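Local structure of glycosyl hydrolases family 31 family protein (Aspergillus niger, 6DRU) at residues M281-W295 and M320-N334. The protein hydrolyses xyloglucan oligosaccharides, releasing alpha-xylose from their non-reducing terminal glucose as a family 31 glycoside hydrolase. Numbering follows the deposited sequence.
Sequences MIVIDYQSWAHQGDW and MMASLWPSVADDSVN. With NAG (2-acetamido-2-deoxy-beta-D-glucopyranose), chain D; XYS (alpha-D-xylopyranose), chain N; BGC (beta-D-glucopyranose), chain F.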
loop_
_atom_site.group_PDB
_atom_site.type_symbol
_atom_site.label_atom_id
_atom_site.label_comp_id
_atom_site.label_asym_id
_atom_site.label_seq_id
_atom_site.Cartn_x
_atom_site.Cartn_y
_atom_site.Cartn_z
ATOM N N MET A 281 23.641 42.318 16.791
ATOM C CA MET A 281 22.283 41.856 16.547
ATOM C C MET A 281 21.684 41.330 17.844
ATOM O O MET A 281 22.345 40.605 18.592
ATOM C CB MET A 281 22.246 40.768 15.465
ATOM C CG MET A 281 20.913 40.673 14.736
ATOM S SD MET A 281 20.641 39.080 13.940
ATOM C CE MET A 281 21.780 39.171 12.566
ATOM N N ILE A 282 20.432 41.705 18.097
ATOM C CA ILE A 282 19.674 41.264 19.264
ATOM C C ILE A 282 18.563 40.344 18.772
ATOM O O ILE A 282 17.837 40.693 17.833
ATOM C CB ILE A 282 19.091 42.465 20.027
ATOM C CG1 ILE A 282 20.205 43.298 20.672
ATOM C CG2 ILE A 282 18.104 41.996 21.086
ATOM C CD1 ILE A 282 20.695 42.785 21.992
ATOM N N VAL A 283 18.423 39.177 19.399
ATOM C CA VAL A 283 17.502 38.142 18.935
ATOM C C VAL A 283 16.383 37.960 19.953
ATOM O O VAL A 283 16.641 37.861 21.160
ATOM C CB VAL A 283 18.234 36.813 18.684
ATOM C CG1 VAL A 283 17.293 35.802 18.060
ATOM C CG2 VAL A 283 19.447 37.035 17.797
ATOM N N ILE A 284 15.144 37.903 19.464
ATOM C CA ILE A 284 13.965 37.609 20.272
ATOM C C ILE A 284 13.512 36.191 19.949
ATOM O O ILE A 284 13.278 35.861 18.780
ATOM C CB ILE A 284 12.832 38.616 20.011
ATOM C CG1 ILE A 284 13.290 40.038 20.341
ATOM C CG2 ILE A 284 11.597 38.254 20.824
ATOM C CD1 ILE A 284 12.267 41.100 19.998
ATOM N N ASP A 285 13.379 35.359 20.980
ATOM C CA ASP A 285 13.116 33.938 20.786
ATOM C C ASP A 285 11.617 33.697 20.596
ATOM O O ASP A 285 10.836 34.617 20.338
ATOM C CB ASP A 285 13.688 33.138 21.955
ATOM C CG ASP A 285 13.952 31.684 21.600
ATOM O OD1 ASP A 285 13.530 31.249 20.506
ATOM O OD2 ASP A 285 14.575 30.974 22.416
ATOM N N TYR A 286 11.201 32.438 20.721
ATOM C CA TYR A 286 9.833 32.023 20.440
ATOM C C TYR A 286 8.918 32.352 21.620
ATOM O O TYR A 286 9.305 33.034 22.574
ATOM C CB TYR A 286 9.796 30.538 20.074
ATOM C CG TYR A 286 10.080 29.552 21.197
ATOM C CD1 TYR A 286 10.882 29.886 22.283
ATOM C CD2 TYR A 286 9.548 28.271 21.156
ATOM C CE1 TYR A 286 11.136 28.975 23.295
ATOM C CE2 TYR A 286 9.799 27.353 22.159
ATOM C CZ TYR A 286 10.591 27.708 23.227
ATOM O OH TYR A 286 10.837 26.795 24.226
ATOM N N GLN A 287 7.673 31.873 21.550
ATOM C CA GLN A 287 6.644 32.088 22.568
ATOM C C GLN A 287 6.350 33.567 22.800
ATOM O O GLN A 287 5.736 33.931 23.809
ATOM C CB GLN A 287 7.017 31.406 23.889
ATOM C CG GLN A 287 7.251 29.907 23.771
ATOM C CD GLN A 287 5.989 29.140 23.417
ATOM O OE1 GLN A 287 5.576 29.097 22.258
ATOM N NE2 GLN A 287 5.368 28.530 24.420
ATOM N N SER A 288 6.769 34.429 21.876
ATOM C CA SER A 288 6.527 35.861 21.964
ATOM C C SER A 288 5.268 36.288 21.220
ATOM O O SER A 288 5.030 37.489 21.066
ATOM C CB SER A 288 7.735 36.630 21.425
ATOM O OG SER A 288 8.154 36.108 20.175
ATOM N N TRP A 289 4.461 35.336 20.766
ATOM C CA TRP A 289 3.240 35.600 20.024
ATOM C C TRP A 289 2.024 35.281 20.882
ATOM O O TRP A 289 2.120 34.645 21.935
ATOM C CB TRP A 289 3.209 34.779 18.731
ATOM C CG TRP A 289 3.630 33.356 18.937
ATOM C CD1 TRP A 289 2.908 32.362 19.535
ATOM C CD2 TRP A 289 4.878 32.766 18.549
ATOM N NE1 TRP A 289 3.629 31.191 19.543
ATOM C CE2 TRP A 289 4.840 31.413 18.943
ATOM C CE3 TRP A 289 6.021 33.250 17.906
ATOM C CZ2 TRP A 289 5.902 30.539 18.714
ATOM C CZ3 TRP A 289 7.074 32.382 17.681
ATOM C CH2 TRP A 289 7.006 31.042 18.083
ATOM N N ALA A 290 0.860 35.731 20.412
ATOM C CA ALA A 290 -0.383 35.430 21.113
ATOM C C ALA A 290 -0.863 34.015 20.811
ATOM O O ALA A 290 -1.289 33.296 21.721
ATOM C CB ALA A 290 -1.455 36.453 20.741
ATOM N N HIS A 291 -0.800 33.602 19.546
ATOM C CA HIS A 291 -1.230 32.272 19.140
ATOM C C HIS A 291 -0.272 31.723 18.092
ATOM O O HIS A 291 0.376 32.479 17.363
ATOM C CB HIS A 291 -2.659 32.284 18.579
ATOM C CG HIS A 291 -3.633 33.060 19.412
ATOM N ND1 HIS A 291 -4.016 34.348 19.100
ATOM C CD2 HIS A 291 -4.301 32.732 20.542
ATOM C CE1 HIS A 291 -4.879 34.779 20.003
ATOM N NE2 HIS A 291 -5.070 33.817 20.889
ATOM N N GLN A 292 -0.193 30.394 18.024
ATOM C CA GLN A 292 0.606 29.725 17.002
ATOM C C GLN A 292 -0.033 29.959 15.639
ATOM O O GLN A 292 -1.144 29.488 15.375
ATOM C CB GLN A 292 0.710 28.233 17.298
ATOM C CG GLN A 292 1.561 27.885 18.500
ATOM C CD GLN A 292 1.641 26.389 18.726
ATOM O OE1 GLN A 292 2.422 25.691 18.079
ATOM N NE2 GLN A 292 0.824 25.887 19.644
ATOM N N GLY A 293 0.665 30.680 14.768
ATOM C CA GLY A 293 0.151 31.033 13.463
ATOM C C GLY A 293 -0.182 32.499 13.309
ATOM O O GLY A 293 -0.460 32.939 12.186
ATOM N N ASP A 294 -0.175 33.266 14.401
ATOM C CA ASP A 294 -0.418 34.702 14.301
ATOM C C ASP A 294 0.728 35.406 13.587
ATOM O O ASP A 294 0.503 36.364 12.837
ATOM C CB ASP A 294 -0.633 35.295 15.694
ATOM C CG ASP A 294 -2.019 35.010 16.243
ATOM O OD1 ASP A 294 -2.809 34.335 15.549
ATOM O OD2 ASP A 294 -2.319 35.459 17.369
ATOM N N TRP A 295 1.958 34.946 13.807
ATOM C CA TRP A 295 3.149 35.499 13.165
ATOM C C TRP A 295 3.239 37.006 13.398
ATOM O O TRP A 295 3.309 37.815 12.471
ATOM C CB TRP A 295 3.171 35.143 11.678
ATOM C CG TRP A 295 3.335 33.673 11.470
ATOM C CD1 TRP A 295 4.163 32.839 12.166
ATOM C CD2 TRP A 295 2.630 32.848 10.538
ATOM N NE1 TRP A 295 4.032 31.552 11.710
ATOM C CE2 TRP A 295 3.095 31.529 10.710
ATOM C CE3 TRP A 295 1.657 33.098 9.565
ATOM C CZ2 TRP A 295 2.621 30.465 9.949
ATOM C CZ3 TRP A 295 1.189 32.039 8.810
ATOM C CH2 TRP A 295 1.671 30.740 9.007
ATOM N N MET A 320 17.911 43.678 14.631
ATOM C CA MET A 320 17.090 42.791 15.440
ATOM C C MET A 320 16.645 41.582 14.630
ATOM O O MET A 320 16.516 41.642 13.404
ATOM C CB MET A 320 15.862 43.523 15.998
ATOM C CG MET A 320 16.206 44.674 16.927
ATOM S SD MET A 320 14.952 44.923 18.197
ATOM C CE MET A 320 15.078 43.379 19.097
ATOM N N MET A 321 16.418 40.478 15.342
ATOM C CA MET A 321 15.932 39.234 14.763
ATOM C C MET A 321 14.832 38.673 15.651
ATOM O O MET A 321 14.928 38.730 16.880
ATOM C CB MET A 321 17.061 38.203 14.608
ATOM C CG MET A 321 16.597 36.847 14.103
ATOM S SD MET A 321 17.941 35.682 13.814
ATOM C CE MET A 321 18.647 36.343 12.306
ATOM N N ALA A 322 13.787 38.133 15.026
ATOM C CA ALA A 322 12.655 37.572 15.747
ATOM C C ALA A 322 12.397 36.147 15.274
ATOM O O ALA A 322 12.752 35.764 14.156
ATOM C CB ALA A 322 11.394 38.424 15.564
ATOM N N SER A 323 11.760 35.368 16.143
ATOM C CA SER A 323 11.537 33.948 15.919
ATOM C C SER A 323 10.123 33.685 15.418
ATOM O O SER A 323 9.172 34.381 15.784
ATOM C CB SER A 323 11.778 33.156 17.207
ATOM O OG SER A 323 11.270 31.836 17.102
ATOM N N LEU A 324 9.995 32.664 14.573
ATOM C CA LEU A 324 8.694 32.204 14.112
ATOM C C LEU A 324 8.744 30.695 13.920
ATOM O O LEU A 324 9.754 30.151 13.465
ATOM C CB LEU A 324 8.271 32.893 12.807
ATOM C CG LEU A 324 9.126 32.666 11.559
ATOM C CD1 LEU A 324 8.246 32.509 10.330
ATOM C CD2 LEU A 324 10.103 33.813 11.371
ATOM N N TRP A 325 7.655 30.027 14.286
ATOM C CA TRP A 325 7.496 28.598 14.084
ATOM C C TRP A 325 6.516 28.330 12.945
ATOM O O TRP A 325 5.626 29.145 12.682
ATOM C CB TRP A 325 6.991 27.905 15.354
ATOM C CG TRP A 325 8.063 27.595 16.349
ATOM C CD1 TRP A 325 9.244 28.255 16.519
ATOM C CD2 TRP A 325 8.050 26.539 17.317
ATOM N NE1 TRP A 325 9.967 27.676 17.534
ATOM C CE2 TRP A 325 9.255 26.620 18.041
ATOM C CE3 TRP A 325 7.135 25.533 17.642
ATOM C CZ2 TRP A 325 9.567 25.736 19.070
ATOM C CZ3 TRP A 325 7.447 24.655 18.663
ATOM C CH2 TRP A 325 8.654 24.762 19.364
ATOM N N PRO A 326 6.656 27.201 12.245
ATOM C CA PRO A 326 5.736 26.888 11.145
ATOM C C PRO A 326 4.393 26.338 11.596
ATOM O O PRO A 326 3.540 26.063 10.743
ATOM C CB PRO A 326 6.516 25.837 10.345
ATOM C CG PRO A 326 7.324 25.128 11.377
ATOM C CD PRO A 326 7.697 26.168 12.406
ATOM N N SER A 327 4.176 26.183 12.898
ATOM C CA SER A 327 2.952 25.582 13.402
ATOM C C SER A 327 1.813 26.593 13.419
ATOM O O SER A 327 2.012 27.788 13.664
ATOM C CB SER A 327 3.172 25.026 14.811
ATOM O OG SER A 327 3.688 26.022 15.674
ATOM N N VAL A 328 0.604 26.096 13.162
ATOM C CA VAL A 328 -0.609 26.901 13.204
ATOM C C VAL A 328 -1.635 26.175 14.057
ATOM O O VAL A 328 -1.887 24.982 13.852
ATOM C CB VAL A 328 -1.173 27.161 11.794
ATOM C CG1 VAL A 328 -2.469 27.956 11.878
ATOM C CG2 VAL A 328 -0.148 27.881 10.932
ATOM N N ALA A 329 -2.227 26.891 15.007
ATOM C CA ALA A 329 -3.256 26.352 15.881
ATOM C C ALA A 329 -4.605 26.965 15.522
ATOM O O ALA A 329 -4.691 27.947 14.779
ATOM C CB ALA A 329 -2.914 26.611 17.353
ATOM N N ASP A 330 -5.670 26.374 16.068
ATOM C CA ASP A 330 -7.011 26.858 15.760
ATOM C C ASP A 330 -7.283 28.231 16.360
ATOM O O ASP A 330 -8.080 28.994 15.805
ATOM C CB ASP A 330 -8.065 25.853 16.228
ATOM C CG ASP A 330 -7.933 24.505 15.540
ATOM O OD1 ASP A 330 -8.623 23.553 15.960
ATOM O OD2 ASP A 330 -7.123 24.390 14.595
ATOM N N ASP A 331 -6.642 28.568 17.481
ATOM C CA ASP A 331 -6.864 29.879 18.082
ATOM C C ASP A 331 -6.225 31.011 17.288
ATOM O O ASP A 331 -6.466 32.179 17.610
ATOM C CB ASP A 331 -6.352 29.902 19.525
ATOM C CG ASP A 331 -4.980 29.269 19.674
ATOM O OD1 ASP A 331 -4.140 29.429 18.765
ATOM O OD2 ASP A 331 -4.739 28.623 20.716
ATOM N N SER A 332 -5.431 30.700 16.266
ATOM C CA SER A 332 -4.757 31.736 15.502
ATOM C C SER A 332 -5.760 32.578 14.722
ATOM O O SER A 332 -6.780 32.082 14.235
ATOM C CB SER A 332 -3.747 31.120 14.537
ATOM O OG SER A 332 -3.120 32.125 13.760
ATOM N N VAL A 333 -5.452 33.871 14.596
ATOM C CA VAL A 333 -6.268 34.761 13.782
ATOM C C VAL A 333 -6.172 34.417 12.302
ATOM O O VAL A 333 -7.047 34.805 11.520
ATOM C CB VAL A 333 -5.867 36.229 14.026
ATOM C CG1 VAL A 333 -5.851 36.526 15.514
ATOM C CG2 VAL A 333 -4.509 36.523 13.403
ATOM N N ASN A 334 -5.133 33.691 11.897
ATOM C CA ASN A 334 -4.952 33.287 10.511
ATOM C C ASN A 334 -5.425 31.866 10.238
ATOM O O ASN A 334 -5.330 31.409 9.095
ATOM C CB ASN A 334 -3.477 33.421 10.113
ATOM C CG ASN A 334 -2.953 34.834 10.277
ATOM O OD1 ASN A 334 -3.644 35.806 9.977
ATOM N ND2 ASN A 334 -1.721 34.954 10.757
HETATM C C1 NAG D . 1.596 28.778 25.465
HETATM C C2 NAG D . 1.472 28.805 26.976
HETATM C C3 NAG D . 1.136 30.136 27.552
HETATM C C4 NAG D . 1.850 31.270 26.849
HETATM C C5 NAG D . 1.704 31.127 25.354
HETATM C C6 NAG D . 2.414 32.265 24.656
HETATM C C7 NAG D . 0.785 26.535 27.665
HETATM C C8 NAG D . -0.314 25.567 28.050
HETATM N N2 NAG D . 0.460 27.878 27.344
HETATM O O3 NAG D . 1.438 30.132 28.929
HETATM O O4 NAG D . 1.287 32.493 27.259
HETATM O O5 NAG D . 2.281 29.904 24.980
HETATM O O6 NAG D . 2.898 31.827 23.407
HETATM O O7 NAG D . 1.941 26.162 27.632
HETATM C C1 XYS N . 14.036 25.378 19.772
HETATM C C2 XYS N . 15.297 26.044 19.270
HETATM C C3 XYS N . 15.857 26.927 20.362
HETATM C C4 XYS N . 14.785 27.878 20.847
HETATM C C5 XYS N . 13.543 27.093 21.208
HETATM O O1 XYS N . 14.336 24.615 20.917
HETATM O O2 XYS N . 16.241 25.063 18.913
HETATM O O3 XYS N . 16.950 27.662 19.864
HETATM O O4 XYS N . 15.250 28.566 21.984
HETATM O O5 XYS N . 13.085 26.368 20.088
HETATM C C2 BGC F . 11.533 19.723 23.909
HETATM C C3 BGC F . 11.461 19.665 22.422
HETATM C C4 BGC F . 11.069 21.047 21.867
HETATM C C5 BGC F . 11.966 22.110 22.437
HETATM C C6 BGC F . 11.487 23.482 21.984
HETATM C C1 BGC F . 12.494 20.821 24.285
HETATM O O2 BGC F . 11.991 18.461 24.443
HETATM O O3 BGC F . 10.522 18.722 22.050
HETATM O O4 BGC F . 11.193 21.048 20.463
HETATM O O5 BGC F . 11.940 22.065 23.851
HETATM O O6 BGC F . 12.042 24.477 22.817
HETATM O O HOH W 1 13.033 29.812 18.197
HETATM O O HOH W 2 8.236 36.523 16.961
HETATM O O HOH W 3 -1.673 29.149 19.797
HETATM O O HOH W 4 3.512 29.242 15.500
#
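With CG of Tyr286 lodged between its backbone N and carbonyl carbon (chi1 70°) and CG of Trp325 beside its own N (chi1 -82°), the two rings lie alongside each other, planes 29° apart but slid so that they barely overlap. One face of the phenol ring takes C5 of the bound xylose, offset toward the rim, and Gln287 CG lies over the opposite face, while Tyr286 OH accepts a 3.0 Å bond from O6 of the glucose unit. Asp285 OD2 takes the xylose O4 hydroxyl at 2.5 Å, and a water joins its OD1 to Ser323 OG. Asp285, Tyr286 and Trp325 thus illustrate how residues at the C-terminal ends of TIM-barrel strands build a sugar pocket.

Farther along, the indole of Trp295 points NE1 almost straight at Trp325 O (3.0 Å), in the ring plane. Asp294 OD1 is gripped twice, by Val333 N on its syn side and Ser332 OG on its anti side, and His291 ND1 holds OD2 at 2.7 Å. Gln292 OE1 accepts from Ser327 OG, also at 2.7 Å.

Leading into the pocket, strands 281-284 and 320-324 run parallel, their axes approaching to 4.6 Å, linked through helix 305-316 in a beta-alpha-beta unit; strands 252-254 and 391-394 flank them, and Trp295 packs on helices 335-340 and 370-385.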